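Local coordinates for hyaluronidase (Streptomyces koganeiensis, PDB 4UFQ) that degrades the polysaccharide hyaluronan, as a bacterial enzyme of the phage-type hyaluronidase family, whose members form elongated trimers rich in beta-structure, at the interface of chains A and B. Residues are numbered along the deposited sequence; one frame, centred on the assembly and turned at random. Chains: chain A/B, Hyaluronidase.

The interface of chains A and B. Residues chain A 42-44, 52-53; chain B 30-32, 39-40.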
loop_
_atom_site.group_PDB
_atom_site.type_symbol
_atom_site.label_atom_id
_atom_site.label_comp_id
_atom_site.label_asym_id
_atom_site.label_seq_id
_atom_site.Cartn_x
_atom_site.Cartn_y
_atom_site.Cartn_z
ATOM N N ILE A 42 16.725 -16.938 10.617
ATOM C CA ILE A 42 16.337 -16.612 11.986
ATOM C C ILE A 42 14.949 -17.197 12.227
ATOM O O ILE A 42 14.000 -16.881 11.505
ATOM C CB ILE A 42 16.351 -15.085 12.244
ATOM C CG1 ILE A 42 17.760 -14.520 12.016
ATOM C CG2 ILE A 42 15.864 -14.774 13.654
ATOM C CD1 ILE A 42 17.870 -13.001 12.200
ATOM N N TYR A 43 14.847 -18.051 13.242
ATOM C CA TYR A 43 13.689 -18.910 13.431
ATOM C C TYR A 43 13.237 -18.903 14.887
ATOM O O TYR A 43 14.002 -19.261 15.785
ATOM C CB TYR A 43 14.078 -20.335 13.017
ATOM C CG TYR A 43 12.971 -21.363 13.085
ATOM C CD1 TYR A 43 11.636 -20.989 13.148
ATOM C CD2 TYR A 43 13.272 -22.719 13.097
ATOM C CE1 TYR A 43 10.634 -21.935 13.211
ATOM C CE2 TYR A 43 12.278 -23.671 13.161
ATOM C CZ TYR A 43 10.961 -23.278 13.222
ATOM O OH TYR A 43 9.972 -24.236 13.286
ATOM N N GLN A 44 12.001 -18.483 15.119
ATOM C CA GLN A 44 11.346 -18.593 16.416
ATOM C C GLN A 44 10.418 -19.800 16.385
ATOM O O GLN A 44 9.380 -19.776 15.708
ATOM C CB GLN A 44 10.544 -17.323 16.732
ATOM C CG GLN A 44 9.589 -17.457 17.928
ATOM C CD GLN A 44 10.313 -17.740 19.233
ATOM O OE1 GLN A 44 10.387 -18.883 19.703
ATOM N NE2 GLN A 44 10.848 -16.688 19.830
ATOM N N ALA A 52 9.281 -12.820 19.330
ATOM C CA ALA A 52 9.337 -12.653 17.884
ATOM C C ALA A 52 10.496 -13.470 17.327
ATOM O O ALA A 52 11.274 -14.049 18.086
ATOM C CB ALA A 52 9.512 -11.175 17.532
ATOM N N ALA A 53 10.607 -13.536 16.006
ATOM C CA ALA A 53 11.790 -14.101 15.366
ATOM C C ALA A 53 12.892 -13.042 15.368
ATOM O O ALA A 53 14.020 -13.283 15.818
ATOM C CB ALA A 53 11.456 -14.541 13.942
ATOM N N LEU B 30 20.011 -19.199 13.344
ATOM C CA LEU B 30 19.705 -18.801 14.709
ATOM C C LEU B 30 18.291 -19.223 15.026
ATOM O O LEU B 30 17.329 -18.599 14.548
ATOM C CB LEU B 30 19.876 -17.289 14.872
ATOM C CG LEU B 30 21.278 -16.767 14.523
ATOM C CD1 LEU B 30 21.258 -15.263 14.364
ATOM C CD2 LEU B 30 22.290 -17.168 15.585
ATOM N N LYS B 31 18.175 -20.282 15.817
ATOM C CA LYS B 31 16.891 -20.848 16.194
ATOM C C LYS B 31 16.693 -20.777 17.704
ATOM O O LYS B 31 17.541 -21.215 18.475
ATOM C CB LYS B 31 16.775 -22.292 15.707
ATOM C CG LYS B 31 15.528 -23.019 16.200
ATOM C CD LYS B 31 15.469 -24.432 15.660
ATOM C CE LYS B 31 14.181 -25.131 16.061
ATOM N NZ LYS B 31 14.130 -26.539 15.571
ATOM N N THR B 32 15.557 -20.221 18.102
ATOM C CA THR B 32 15.160 -20.084 19.492
ATOM C C THR B 32 13.781 -20.706 19.668
ATOM O O THR B 32 12.893 -20.496 18.838
ATOM C CB THR B 32 15.112 -18.590 19.921
ATOM O OG1 THR B 32 16.448 -18.079 20.068
ATOM C CG2 THR B 32 14.361 -18.400 21.242
ATOM N N ALA B 39 14.151 -14.570 18.939
ATOM C CA ALA B 39 15.260 -15.372 18.416
ATOM C C ALA B 39 16.475 -14.499 18.157
ATOM O O ALA B 39 17.624 -14.936 18.353
ATOM C CB ALA B 39 14.855 -16.121 17.162
ATOM N N ALA B 40 16.236 -13.254 17.769
ATOM C CA ALA B 40 17.328 -12.322 17.515
ATOM C C ALA B 40 16.917 -10.873 17.717
ATOM O O ALA B 40 15.822 -10.471 17.319
ATOM C CB ALA B 40 17.851 -12.510 16.100
#
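A:Tyr43 and B:Lys31 pair in register where strand 40-44 of chain A runs parallel to strand 28-32 of chain B, a worked example of how chains wound together in a triple-stranded beta-helix, the fold of this family, share their hydrogen bonding. The backbone of A:Tyr43, the middle residue of the ladder, straddles B:Lys31: its N gives a hydrogen bond to B:Leu30 O at 2.9 Å, and its O accepts from B:Thr32 N at 3.0 Å, nearly straight at the hydrogen (169°). Beside the ladder, B:Ala39 N donates to A:Ala52 O at 3.0 Å, while the bond from B:Ala40 N to A:Ala53 O is weak.

Apolar contacts fill in around this ladder. With CG anti to its backbone N (chi1 -177°), A:Tyr43 sends its ring out beside the extended B:Lys31 chain; the two point the same way, the methylenes passing alongside the CD2-CE2 side of the ring and displaced towards one face, with CE 3.8 Å from CE2. A:Ile42 turns to the other flank of the strand, where its CG2 rests 3.9 Å from CB of both B:Ala39 and B:Ala40.

Polar side-chain contact centres on A:Gln44, whose chain bends at chi2 (63°) so that NE2 gives a hydrogen bond to A:Ala52 O at 3.2 Å. An alanine here would probably leave that carbonyl without its second donor and the loop of A:Ala52 freer to shift against B:Ala39. OE1 is modelled 3.1 Å from B:Thr32 O; both can only accept, so this pair is doubtful and carries no bonding role. On A:Ala52 O, A:Gln44 NE2 and B:Ala39 N arrive from opposite faces of the carbonyl plane.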